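PDB 4OPC: digeranylgeranylglycerophospholipid reductase from Sulfolobus acidocaldarius, which reduces the double bonds of the geranylgeranyl chains of archaeal membrane lipid precursors, using bound FAD, to give saturated phytanyl chains. Local coordinates for residues Ile285-Ser290 with Tyr310-Ala315; Val9-Gly14 with Ser19-Gln24; Ile316-Glu321 with Leu330-Ile335. All coordinates share one frame; numbering follows the deposited sequence. Where two conformers were deposited one is given.

Contact 1 of 3, residues Ile285-Ser290 with Tyr310-Ala315. With FDA (dihydroflavine-adenine dinucleotide), chain B.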
loop_
_atom_site.group_PDB
_atom_site.type_symbol
_atom_site.label_atom_id
_atom_site.label_comp_id
_atom_site.label_asym_id
_atom_site.label_seq_id
_atom_site.Cartn_x
_atom_site.Cartn_y
_atom_site.Cartn_z
ATOM N N ILE A 285 8.243 14.435 -5.866
ATOM C CA ILE A 285 8.313 13.191 -5.097
ATOM C C ILE A 285 6.965 12.499 -5.223
ATOM O O ILE A 285 5.922 13.169 -5.238
ATOM C CB ILE A 285 8.654 13.465 -3.622
ATOM C CG1 ILE A 285 10.137 13.823 -3.486
ATOM C CG2 ILE A 285 8.267 12.269 -2.719
ATOM C CD1 ILE A 285 10.512 14.306 -2.088
ATOM N N VAL A 286 6.978 11.169 -5.334
ATOM C CA VAL A 286 5.770 10.370 -5.451
ATOM C C VAL A 286 5.614 9.494 -4.214
ATOM O O VAL A 286 6.581 8.877 -3.760
ATOM C CB VAL A 286 5.852 9.478 -6.704
ATOM C CG1 VAL A 286 4.582 8.654 -6.864
ATOM C CG2 VAL A 286 6.099 10.336 -7.935
ATOM N N ILE A 287 4.402 9.446 -3.664
ATOM C CA ILE A 287 4.146 8.708 -2.426
ATOM C C ILE A 287 2.850 7.897 -2.499
ATOM O O ILE A 287 2.043 8.058 -3.430
ATOM C CB ILE A 287 4.127 9.634 -1.185
ATOM C CG1 ILE A 287 2.997 10.659 -1.294
ATOM C CG2 ILE A 287 5.470 10.336 -1.001
ATOM C CD1 ILE A 287 2.826 11.495 -0.031
ATOM N N GLY A 288 2.650 7.014 -1.526
ATOM C CA GLY A 288 1.431 6.227 -1.454
ATOM C C GLY A 288 1.236 5.267 -2.617
ATOM O O GLY A 288 2.207 4.832 -3.262
ATOM N N ASP A 289 -0.021 4.934 -2.892
ATOM C CA ASP A 289 -0.317 4.007 -3.983
ATOM C C ASP A 289 0.269 4.475 -5.317
ATOM O O ASP A 289 0.634 3.638 -6.145
ATOM C CB ASP A 289 -1.828 3.794 -4.173
ATOM C CG ASP A 289 -2.464 2.913 -3.102
ATOM O OD1 ASP A 289 -1.755 2.396 -2.215
ATOM O OD2 ASP A 289 -3.706 2.736 -3.167
ATOM N N SER A 290 0.334 5.789 -5.545
ATOM C CA SER A 290 0.928 6.288 -6.780
ATOM C C SER A 290 2.377 5.854 -6.926
ATOM O O SER A 290 2.857 5.695 -8.038
ATOM C CB SER A 290 0.826 7.810 -6.827
ATOM O OG SER A 290 1.339 8.287 -8.058
ATOM N N TYR A 310 6.077 10.610 5.575
ATOM C CA TYR A 310 7.166 10.936 6.483
ATOM C C TYR A 310 8.481 11.123 5.716
ATOM O O TYR A 310 9.185 12.109 5.917
ATOM C CB TYR A 310 7.276 9.849 7.564
ATOM C CG TYR A 310 8.569 9.825 8.352
ATOM C CD1 TYR A 310 8.703 10.552 9.519
ATOM C CD2 TYR A 310 9.644 9.040 7.936
ATOM C CE1 TYR A 310 9.885 10.524 10.245
ATOM C CE2 TYR A 310 10.824 9.005 8.649
ATOM C CZ TYR A 310 10.938 9.751 9.803
ATOM O OH TYR A 310 12.110 9.721 10.524
ATOM N N CYS A 311 8.805 10.183 4.836
ATOM C CA CYS A 311 10.065 10.273 4.100
ATOM C C CYS A 311 10.051 11.443 3.132
ATOM O O CYS A 311 11.073 12.094 2.925
ATOM C CB CYS A 311 10.341 8.977 3.337
ATOM S SG CYS A 311 10.812 7.575 4.408
ATOM N N ALA A 312 8.893 11.719 2.536
ATOM C CA ALA A 312 8.790 12.863 1.644
ATOM C C ALA A 312 9.039 14.165 2.384
ATOM O O ALA A 312 9.769 15.033 1.900
ATOM C CB ALA A 312 7.431 12.893 0.970
ATOM N N ALA A 313 8.430 14.304 3.554
ATOM C CA ALA A 313 8.617 15.512 4.344
ATOM C C ALA A 313 10.092 15.695 4.699
ATOM O O ALA A 313 10.637 16.808 4.606
ATOM C CB ALA A 313 7.770 15.461 5.591
ATOM N N LYS A 314 10.748 14.608 5.095
ATOM C CA LYS A 314 12.167 14.680 5.450
ATOM C C LYS A 314 13.029 15.136 4.272
ATOM O O LYS A 314 13.914 15.988 4.427
ATOM C CB LYS A 314 12.660 13.320 5.937
ATOM C CG LYS A 314 12.476 13.076 7.418
ATOM C CD LYS A 314 13.093 11.742 7.819
ATOM C CE LYS A 314 14.531 11.627 7.329
ATOM N NZ LYS A 314 15.217 10.426 7.886
ATOM N N ALA A 315 12.772 14.570 3.100
ATOM C CA ALA A 315 13.541 14.884 1.907
ATOM C C ALA A 315 13.323 16.334 1.484
ATOM O O ALA A 315 14.258 17.023 1.061
ATOM C CB ALA A 315 13.162 13.930 0.776
HETATM P PA FDA B . -5.817 7.296 -1.985
HETATM O O1A FDA B . -6.355 6.675 -3.215
HETATM O O2A FDA B . -6.478 6.926 -0.662
HETATM O O5B FDA B . -5.890 8.871 -2.128
HETATM C C5B FDA B . -5.571 9.509 -3.380
HETATM C C4B FDA B . -6.267 10.844 -3.393
HETATM O O4B FDA B . -5.825 11.604 -4.536
HETATM C C3B FDA B . -7.796 10.778 -3.477
HETATM O O3B FDA B . -8.400 11.416 -2.353
HETATM C C2B FDA B . -8.120 11.428 -4.836
HETATM O O2B FDA B . -9.337 12.157 -4.816
HETATM C C1B FDA B . -6.922 12.343 -5.035
HETATM N N9A FDA B . -6.577 12.696 -6.407
HETATM C C8A FDA B . -6.245 11.839 -7.427
HETATM N N7A FDA B . -5.897 12.444 -8.540
HETATM C C5A FDA B . -5.997 13.791 -8.225
HETATM C C6A FDA B . -5.713 14.959 -8.960
HETATM N N6A FDA B . -5.205 14.954 -10.194
HETATM N N1A FDA B . -5.867 16.142 -8.335
HETATM C C2A FDA B . -6.336 16.153 -7.083
HETATM N N3A FDA B . -6.600 15.121 -6.278
HETATM C C4A FDA B . -6.380 13.960 -6.906
HETATM N N1 FDA B . -4.533 -0.866 3.355
HETATM C C2 FDA B . -4.407 -1.013 4.714
HETATM O O2 FDA B . -3.471 -0.509 5.327
HETATM N N3 FDA B . -5.389 -1.716 5.360
HETATM C C4 FDA B . -6.442 -2.398 4.786
HETATM O O4 FDA B . -7.322 -2.874 5.500
HETATM C C4X FDA B . -6.490 -2.269 3.381
HETATM N N5 FDA B . -7.508 -2.868 2.699
HETATM C C5X FDA B . -7.783 -2.500 1.398
HETATM C C6 FDA B . -8.969 -2.889 0.791
HETATM C C7 FDA B . -9.311 -2.457 -0.481
HETATM C C7M FDA B . -10.667 -2.803 -1.039
HETATM C C8 FDA B . -8.417 -1.646 -1.196
HETATM C C8M FDA B . -8.792 -1.102 -2.556
HETATM C C9 FDA B . -7.213 -1.267 -0.598
HETATM C C9A FDA B . -6.896 -1.666 0.695
HETATM N N10 FDA B . -5.707 -1.268 1.347
HETATM C C10 FDA B . -5.577 -1.471 2.704
HETATM C "C1'" FDA B . -4.735 -0.356 0.694
HETATM C "C2'" FDA B . -4.963 1.098 1.148
HETATM O "O2'" FDA B . -6.356 1.423 1.119
HETATM C "C3'" FDA B . -4.218 2.068 0.228
HETATM O "O3'" FDA B . -2.889 1.591 0.062
HETATM C "C4'" FDA B . -4.104 3.508 0.748
HETATM O "O4'" FDA B . -5.364 4.007 1.196
HETATM C "C5'" FDA B . -3.527 4.426 -0.305
HETATM O "O5'" FDA B . -3.531 5.787 0.173
HETATM P P FDA B . -3.131 6.969 -0.813
HETATM O O1P FDA B . -3.214 8.213 -0.028
HETATM O O2P FDA B . -1.832 6.671 -1.546
HETATM O O3P FDA B . -4.246 6.940 -1.960
#
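Ile285 and Ile287 both press onto the methyl of Ala312, where helix 302-322 lies against strand 284-286 of the Rossmann-type sheet of this flavoprotein. Strand 284-286 runs parallel to strand 153-156, and Val286, between the two isoleucines, directs its side chain away from the helix. Ile285 can be followed outward. Its CB faces the helix and branches at once: CG2, anti to the backbone N, reaches Ala312 CB at 3.8 Å, while CG1, beside that N (chi1 -75°), carries the longer arm on to CD1. That methyl ends 3.9 Å from Ala315 CB, one helical turn further along, so a single beta-branched residue spans two small residues of the same helix face. Ile287 adds its own CG2, 3.8 Å from Ala312 CB, and the alanine methyl is thus touched by two isoleucine branches. Alanine suits these positions because its short side chain lets the helix backbone come close, with the CA atoms of Ile285 and Ala312 6.8 Å apart. Met333 of helix 332-357 closes over the same apolar cluster.

Beyond the strand the chain turns to the cofactor. Gly288 has a positive phi, and a CB there would collide with a phosphate oxygen of FDA, so glycine fits on both counts. The next amide, Asp289 N, donates to FDA O2P at 2.8 Å, with an N-H...O angle of 157°. Asp289 OD1, on an FAD-binding residue, accepts the ribityl hydroxyl O3' of FDA. With an alanine in place of Asp289 the backbone N-H could still reach the phosphate, but the ribityl hydroxyl would probably be left without its acceptor and that part of the cofactor freer to turn. In the structure, FDA O3' donates to Asp289 OD1 at 2.7 Å.

Contact 2 of 3, residues Val9-Gly14 with Ser19-Gln24. With FDA (dihydroflavine-adenine dinucleotide), chain B.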
loop_
_atom_site.group_PDB
_atom_site.type_symbol
_atom_site.label_atom_id
_atom_site.label_comp_id
_atom_site.label_asym_id
_atom_site.label_seq_id
_atom_site.Cartn_x
_atom_site.Cartn_y
_atom_site.Cartn_z
ATOM N N VAL A 9 5.520 24.141 -1.586
ATOM C CA VAL A 9 5.186 22.745 -1.863
ATOM C C VAL A 9 3.725 22.648 -2.285
ATOM O O VAL A 9 2.854 23.296 -1.681
ATOM C CB VAL A 9 5.393 21.863 -0.598
ATOM C CG1 VAL A 9 5.040 20.412 -0.876
ATOM C CG2 VAL A 9 6.825 21.982 -0.102
ATOM N N LEU A 10 3.454 21.846 -3.316
ATOM C CA LEU A 10 2.095 21.490 -3.707
ATOM C C LEU A 10 1.901 19.991 -3.526
ATOM O O LEU A 10 2.647 19.197 -4.114
ATOM C CB LEU A 10 1.843 21.868 -5.164
ATOM C CG LEU A 10 0.559 21.324 -5.796
ATOM C CD1 LEU A 10 -0.685 21.909 -5.128
ATOM C CD2 LEU A 10 0.559 21.619 -7.280
ATOM N N ILE A 11 0.910 19.606 -2.724
ATOM C CA ILE A 11 0.606 18.188 -2.497
ATOM C C ILE A 11 -0.659 17.877 -3.257
ATOM O O ILE A 11 -1.682 18.549 -3.076
ATOM C CB ILE A 11 0.421 17.870 -0.998
ATOM C CG1 ILE A 11 1.669 18.286 -0.216
ATOM C CG2 ILE A 11 0.111 16.376 -0.795
ATOM C CD1 ILE A 11 1.461 18.347 1.304
ATOM N N ILE A 12 -0.578 16.883 -4.137
ATOM C CA ILE A 12 -1.711 16.517 -4.977
ATOM C C ILE A 12 -2.278 15.203 -4.478
ATOM O O ILE A 12 -1.681 14.135 -4.679
ATOM C CB ILE A 12 -1.324 16.396 -6.449
ATOM C CG1 ILE A 12 -0.610 17.666 -6.933
ATOM C CG2 ILE A 12 -2.555 16.114 -7.291
ATOM C CD1 ILE A 12 -0.102 17.556 -8.358
ATOM N N GLY A 13 -3.415 15.306 -3.798
ATOM C CA GLY A 13 -4.083 14.171 -3.184
ATOM C C GLY A 13 -4.002 14.253 -1.676
ATOM O O GLY A 13 -2.949 14.562 -1.108
ATOM N N GLY A 14 -5.119 13.971 -1.022
ATOM C CA GLY A 14 -5.215 14.104 0.418
ATOM C C GLY A 14 -5.652 12.850 1.154
ATOM O O GLY A 14 -6.279 12.962 2.200
ATOM N N SER A 19 -2.076 13.399 3.107
ATOM C CA SER A 19 -2.359 14.008 4.402
ATOM C C SER A 19 -1.184 13.835 5.363
ATOM O O SER A 19 -0.895 14.741 6.148
ATOM C CB SER A 19 -3.660 13.479 5.020
ATOM O OG SER A 19 -3.545 12.116 5.380
ATOM N N SER A 20 -0.501 12.696 5.301
ATOM C CA SER A 20 0.701 12.468 6.112
ATOM C C SER A 20 1.798 13.451 5.744
ATOM O O SER A 20 2.447 14.034 6.602
ATOM C CB SER A 20 1.219 11.037 5.945
ATOM O OG SER A 20 0.387 10.126 6.627
ATOM N N ALA A 21 2.009 13.637 4.446
ATOM C CA ALA A 21 3.006 14.604 3.993
ATOM C C ALA A 21 2.667 16.007 4.508
ATOM O O ALA A 21 3.545 16.720 5.016
ATOM C CB ALA A 21 3.107 14.593 2.467
ATOM N N ALA A 22 1.400 16.398 4.381
ATOM C CA ALA A 22 0.961 17.720 4.830
ATOM C C ALA A 22 1.199 17.876 6.331
ATOM O O ALA A 22 1.737 18.894 6.788
ATOM C CB ALA A 22 -0.511 17.925 4.507
ATOM N N TYR A 23 0.804 16.865 7.105
ATOM C CA TYR A 23 0.941 16.942 8.548
ATOM C C TYR A 23 2.414 17.038 8.954
ATOM O O TYR A 23 2.793 17.882 9.769
ATOM C CB TYR A 23 0.270 15.742 9.218
ATOM C CG TYR A 23 0.220 15.860 10.713
ATOM C CD1 TYR A 23 -0.776 16.607 11.338
ATOM C CD2 TYR A 23 1.171 15.246 11.507
ATOM C CE1 TYR A 23 -0.822 16.727 12.715
ATOM C CE2 TYR A 23 1.132 15.358 12.889
ATOM C CZ TYR A 23 0.134 16.098 13.482
ATOM O OH TYR A 23 0.082 16.214 14.853
ATOM N N GLN A 24 3.247 16.200 8.351
ATOM C CA GLN A 24 4.667 16.164 8.683
ATOM C C GLN A 24 5.427 17.425 8.257
ATOM O O GLN A 24 6.472 17.729 8.824
ATOM C CB GLN A 24 5.325 14.902 8.088
ATOM C CG GLN A 24 4.731 13.589 8.582
ATOM C CD GLN A 24 5.207 13.177 9.955
ATOM O OE1 GLN A 24 5.750 13.982 10.715
ATOM N NE2 GLN A 24 4.999 11.911 10.290
HETATM P PA FDA B . -5.817 7.296 -1.985
HETATM O O1A FDA B . -6.355 6.675 -3.215
HETATM O O2A FDA B . -6.478 6.926 -0.662
HETATM O O5B FDA B . -5.890 8.871 -2.128
HETATM C C5B FDA B . -5.571 9.509 -3.380
HETATM C C4B FDA B . -6.267 10.844 -3.393
HETATM O O4B FDA B . -5.825 11.604 -4.536
HETATM C C3B FDA B . -7.796 10.778 -3.477
HETATM O O3B FDA B . -8.400 11.416 -2.353
HETATM C C2B FDA B . -8.120 11.428 -4.836
HETATM O O2B FDA B . -9.337 12.157 -4.816
HETATM C C1B FDA B . -6.922 12.343 -5.035
HETATM N N9A FDA B . -6.577 12.696 -6.407
HETATM C C8A FDA B . -6.245 11.839 -7.427
HETATM N N7A FDA B . -5.897 12.444 -8.540
HETATM C C5A FDA B . -5.997 13.791 -8.225
HETATM C C6A FDA B . -5.713 14.959 -8.960
HETATM N N6A FDA B . -5.205 14.954 -10.194
HETATM N N1A FDA B . -5.867 16.142 -8.335
HETATM C C2A FDA B . -6.336 16.153 -7.083
HETATM N N3A FDA B . -6.600 15.121 -6.278
HETATM C C4A FDA B . -6.380 13.960 -6.906
HETATM N N1 FDA B . -4.533 -0.866 3.355
HETATM C C2 FDA B . -4.407 -1.013 4.714
HETATM O O2 FDA B . -3.471 -0.509 5.327
HETATM N N3 FDA B . -5.389 -1.716 5.360
HETATM C C4 FDA B . -6.442 -2.398 4.786
HETATM O O4 FDA B . -7.322 -2.874 5.500
HETATM C C4X FDA B . -6.490 -2.269 3.381
HETATM N N5 FDA B . -7.508 -2.868 2.699
HETATM C C5X FDA B . -7.783 -2.500 1.398
HETATM C C6 FDA B . -8.969 -2.889 0.791
HETATM C C7 FDA B . -9.311 -2.457 -0.481
HETATM C C7M FDA B . -10.667 -2.803 -1.039
HETATM C C8 FDA B . -8.417 -1.646 -1.196
HETATM C C8M FDA B . -8.792 -1.102 -2.556
HETATM C C9 FDA B . -7.213 -1.267 -0.598
HETATM C C9A FDA B . -6.896 -1.666 0.695
HETATM N N10 FDA B . -5.707 -1.268 1.347
HETATM C C10 FDA B . -5.577 -1.471 2.704
HETATM C "C1'" FDA B . -4.735 -0.356 0.694
HETATM C "C2'" FDA B . -4.963 1.098 1.148
HETATM O "O2'" FDA B . -6.356 1.423 1.119
HETATM C "C3'" FDA B . -4.218 2.068 0.228
HETATM O "O3'" FDA B . -2.889 1.591 0.062
HETATM C "C4'" FDA B . -4.104 3.508 0.748
HETATM O "O4'" FDA B . -5.364 4.007 1.196
HETATM C "C5'" FDA B . -3.527 4.426 -0.305
HETATM O "O5'" FDA B . -3.531 5.787 0.173
HETATM P P FDA B . -3.131 6.969 -0.813
HETATM O O1P FDA B . -3.214 8.213 -0.028
HETATM O O2P FDA B . -1.832 6.671 -1.546
HETATM O O3P FDA B . -4.246 6.940 -1.960
#
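The tip of Ile11 meets the backbone of helix 16-25: CD1 sits 3.6 Å from Ala22 CA, and the methyl of Ala22 is barely further, with CB 3.8 Å from Ile11 CD1. Ala21 CB makes a looser contact with the same CD1 at 4.3 Å. CG1 lies beside the backbone N (chi1 -57°) and the chain then runs extended, which carries CD1 across to the helix. The small alanines let Ile11 CD1 reach the helix backbone itself. Nearer the turn, Gly14 O approaches Ser19 CB at 3.9 Å.

These pieces belong to the beta-alpha-beta unit of strand 9-12, helix 16-25 and strand 32-35. The turn between the first two and the first turn of the helix carry Gly13, Gly15 and Gly18, consistent with the GxGxxG dinucleotide-binding motif. Glycine suits the place of Gly13, where there is no space for a CB between FDA O4B and the preceding carbonyl O. Its CA already lies 3.4 Å from FDA O4B. On the side of the strand away from the helix, Ile12 CG2 lies over one face of the adenine, 3.5 Å from FDA N1A.

Outside this shell, Leu34 touches both Ile11 and Ala22. Gly14 N donates to the carboxylate of Asp36, an FAD-binding residue, and Gly14 O accepts from Asn103 ND2. Ser19 OG turns back to bond the carbonyl of Gly15, within the glycine-rich turn.

Contact 3 of 3, residues Ile316-Glu321 with Leu330-Ile335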
loop_
_atom_site.group_PDB
_atom_site.type_symbol
_atom_site.label_atom_id
_atom_site.label_comp_id
_atom_site.label_asym_id
_atom_site.label_seq_id
_atom_site.Cartn_x
_atom_site.Cartn_y
_atom_site.Cartn_z
ATOM N N ILE A 316 12.085 16.795 1.601
ATOM C CA ILE A 316 11.744 18.155 1.215
ATOM C C ILE A 316 12.405 19.168 2.137
ATOM O O ILE A 316 12.966 20.165 1.670
ATOM C CB ILE A 316 10.222 18.328 1.166
ATOM C CG1 ILE A 316 9.688 17.596 -0.060
ATOM C CG2 ILE A 316 9.828 19.803 1.116
ATOM C CD1 ILE A 316 8.193 17.393 -0.047
ATOM N N LEU A 317 12.382 18.896 3.441
ATOM C CA LEU A 317 13.052 19.785 4.386
ATOM C C LEU A 317 14.547 19.875 4.084
ATOM O O LEU A 317 15.127 20.959 4.160
ATOM C CB LEU A 317 12.780 19.357 5.829
ATOM C CG LEU A 317 11.309 19.502 6.229
ATOM C CD1 LEU A 317 11.039 18.855 7.579
ATOM C CD2 LEU A 317 10.869 20.962 6.225
ATOM N N SER A 318 15.173 18.763 3.719
ATOM C CA SER A 318 16.582 18.795 3.351
ATOM C C SER A 318 16.817 19.616 2.084
ATOM O O SER A 318 17.765 20.407 2.015
ATOM C CB SER A 318 17.123 17.376 3.193
ATOM O OG SER A 318 17.120 16.713 4.442
ATOM N N ALA A 319 15.944 19.450 1.098
ATOM C CA ALA A 319 16.060 20.193 -0.153
ATOM C C ALA A 319 15.954 21.700 0.057
ATOM O O ALA A 319 16.624 22.476 -0.633
ATOM C CB ALA A 319 15.016 19.717 -1.155
ATOM N N PHE A 320 15.115 22.126 0.999
ATOM C CA PHE A 320 15.026 23.551 1.308
ATOM C C PHE A 320 16.290 24.079 1.989
ATOM O O PHE A 320 16.590 25.267 1.895
ATOM C CB PHE A 320 13.736 23.885 2.080
ATOM C CG PHE A 320 12.563 24.122 1.174
ATOM C CD1 PHE A 320 12.383 25.359 0.569
ATOM C CD2 PHE A 320 11.670 23.110 0.888
ATOM C CE1 PHE A 320 11.325 25.582 -0.297
ATOM C CE2 PHE A 320 10.612 23.324 0.015
ATOM C CZ PHE A 320 10.440 24.563 -0.578
ATOM N N GLU A 321 17.048 23.192 2.629
ATOM C CA GLU A 321 18.331 23.553 3.236
ATOM C C GLU A 321 19.425 23.749 2.197
ATOM O O GLU A 321 20.292 24.607 2.349
ATOM C CB GLU A 321 18.814 22.447 4.174
ATOM C CG GLU A 321 17.949 22.170 5.374
ATOM C CD GLU A 321 18.486 21.015 6.195
ATOM O OE1 GLU A 321 19.571 20.492 5.853
ATOM O OE2 GLU A 321 17.832 20.629 7.185
ATOM N N LEU A 330 16.571 15.575 -3.955
ATOM C CA LEU A 330 15.427 14.948 -3.310
ATOM C C LEU A 330 15.655 13.451 -3.077
ATOM O O LEU A 330 14.769 12.754 -2.589
ATOM C CB LEU A 330 14.179 15.165 -4.175
ATOM C CG LEU A 330 13.699 16.620 -4.247
ATOM C CD1 LEU A 330 12.660 16.788 -5.330
ATOM C CD2 LEU A 330 13.138 17.086 -2.916
ATOM N N TRP A 331 16.849 12.975 -3.409
ATOM C CA TRP A 331 17.143 11.536 -3.440
ATOM C C TRP A 331 16.998 10.848 -2.087
ATOM O O TRP A 331 16.781 9.634 -2.027
ATOM C CB TRP A 331 18.549 11.315 -3.995
ATOM C CG TRP A 331 18.754 9.972 -4.635
ATOM C CD1 TRP A 331 19.538 8.953 -4.177
ATOM C CD2 TRP A 331 18.155 9.503 -5.851
ATOM N NE1 TRP A 331 19.473 7.885 -5.037
ATOM C CE2 TRP A 331 18.633 8.199 -6.074
ATOM C CE3 TRP A 331 17.278 10.070 -6.783
ATOM C CZ2 TRP A 331 18.244 7.440 -7.182
ATOM C CZ3 TRP A 331 16.896 9.319 -7.884
ATOM C CH2 TRP A 331 17.375 8.018 -8.070
ATOM N N ASP A 332 17.112 11.613 -1.004
ATOM C CA ASP A 332 16.933 11.057 0.337
ATOM C C ASP A 332 15.557 10.434 0.514
ATOM O O ASP A 332 15.359 9.593 1.390
ATOM C CB ASP A 332 17.150 12.123 1.410
ATOM C CG ASP A 332 18.613 12.373 1.695
ATOM O OD1 ASP A 332 19.454 11.553 1.273
ATOM O OD2 ASP A 332 18.915 13.386 2.354
ATOM N N MET A 333 14.605 10.853 -0.311
ATOM C CA MET A 333 13.282 10.235 -0.308
ATOM C C MET A 333 13.436 8.733 -0.514
ATOM O O MET A 333 12.860 7.924 0.222
ATOM C CB MET A 333 12.406 10.808 -1.423
ATOM C CG MET A 333 11.121 10.025 -1.651
ATOM S SD MET A 333 10.021 10.132 -0.222
ATOM C CE MET A 333 8.896 8.781 -0.550
ATOM N N ASN A 334 14.227 8.371 -1.516
ATOM C CA ASN A 334 14.453 6.971 -1.849
ATOM C C ASN A 334 15.208 6.257 -0.744
ATOM O O ASN A 334 14.834 5.161 -0.342
ATOM C CB ASN A 334 15.247 6.855 -3.141
ATOM C CG ASN A 334 14.440 7.226 -4.356
ATOM O OD1 ASN A 334 13.288 6.832 -4.484
ATOM N ND2 ASN A 334 15.046 7.978 -5.261
ATOM N N ILE A 335 16.280 6.875 -0.262
ATOM C CA ILE A 335 17.090 6.248 0.781
ATOM C C ILE A 335 16.252 5.965 2.031
ATOM O O ILE A 335 16.261 4.845 2.565
ATOM C CB ILE A 335 18.283 7.126 1.161
ATOM C CG1 ILE A 335 19.120 7.486 -0.076
ATOM C CG2 ILE A 335 19.120 6.436 2.236
ATOM C CD1 ILE A 335 19.557 6.298 -0.889
HETATM O O HOH W 1 17.241 14.140 4.213
#
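Leu330 and Ala319 make the apolar half of this contact. Leu330 CD2 rests on Ala319 CB at 3.7 Å and also lies 4.5 Å from Ile316 CA, so one leucine methyl bridges two positions a turn apart on helix 302-322. Leu330 CG stands beside its backbone N (chi1 -68°); CD1 continues the extended chain, and the other branch, CD2, meets helix 302-322. The small methyl of Ala319 gives CD2 an apolar surface and lets the segments come close, with the CA atoms of Ala319 and Leu330 6.2 Å apart. Leu330 and Ile316 also touch Ile285 of strand 284-286, which ties this junction of helices 302-322 and 332-357 to the sheet.

The polar half is carried through a water. Ser318 OG and Asp332 OD2 stand 4.3 Å apart, too far for a direct bond, and in the conformers given one water spans the gap. It lies 2.6 Å from Ser318 OG and, at the same distance, donates to Asp332 OD2. Ser318 OG also has a weak bond to the carbonyl of Lys314 in its own helix. A short hydroxyl suits this site, since it can meet the water while keeping that weak bond.

The leucine-alanine packing is buried, whereas Asp332 is exposed. A carboxylate can therefore stay hydrated here, and the two helices are probably joined, at least part of the time, through solvent.

All three contacts lie on the same side of the chain's centre, but their depth and chemistry differ. Contacts 1 and 2 are wholly buried, pack isoleucine on alanine, and reach the same sheet; they meet where Ile287 CD1 comes within 4.0 Å of Ala21 CB, and each touches FDA, one at its phosphate and ribityl chain, the other at its adenosine. Contact 3 lies furthest from the centre, has no flavin, and adds a water bridge at its exposed border. It shares helix 302-322 with contact 1, and Met333 of contact 3 reaches into contact 1, its SD 3.7 Å from Ile285 CG2. Val9 CG2 and Ile316 CG2 link contacts 2 and 3.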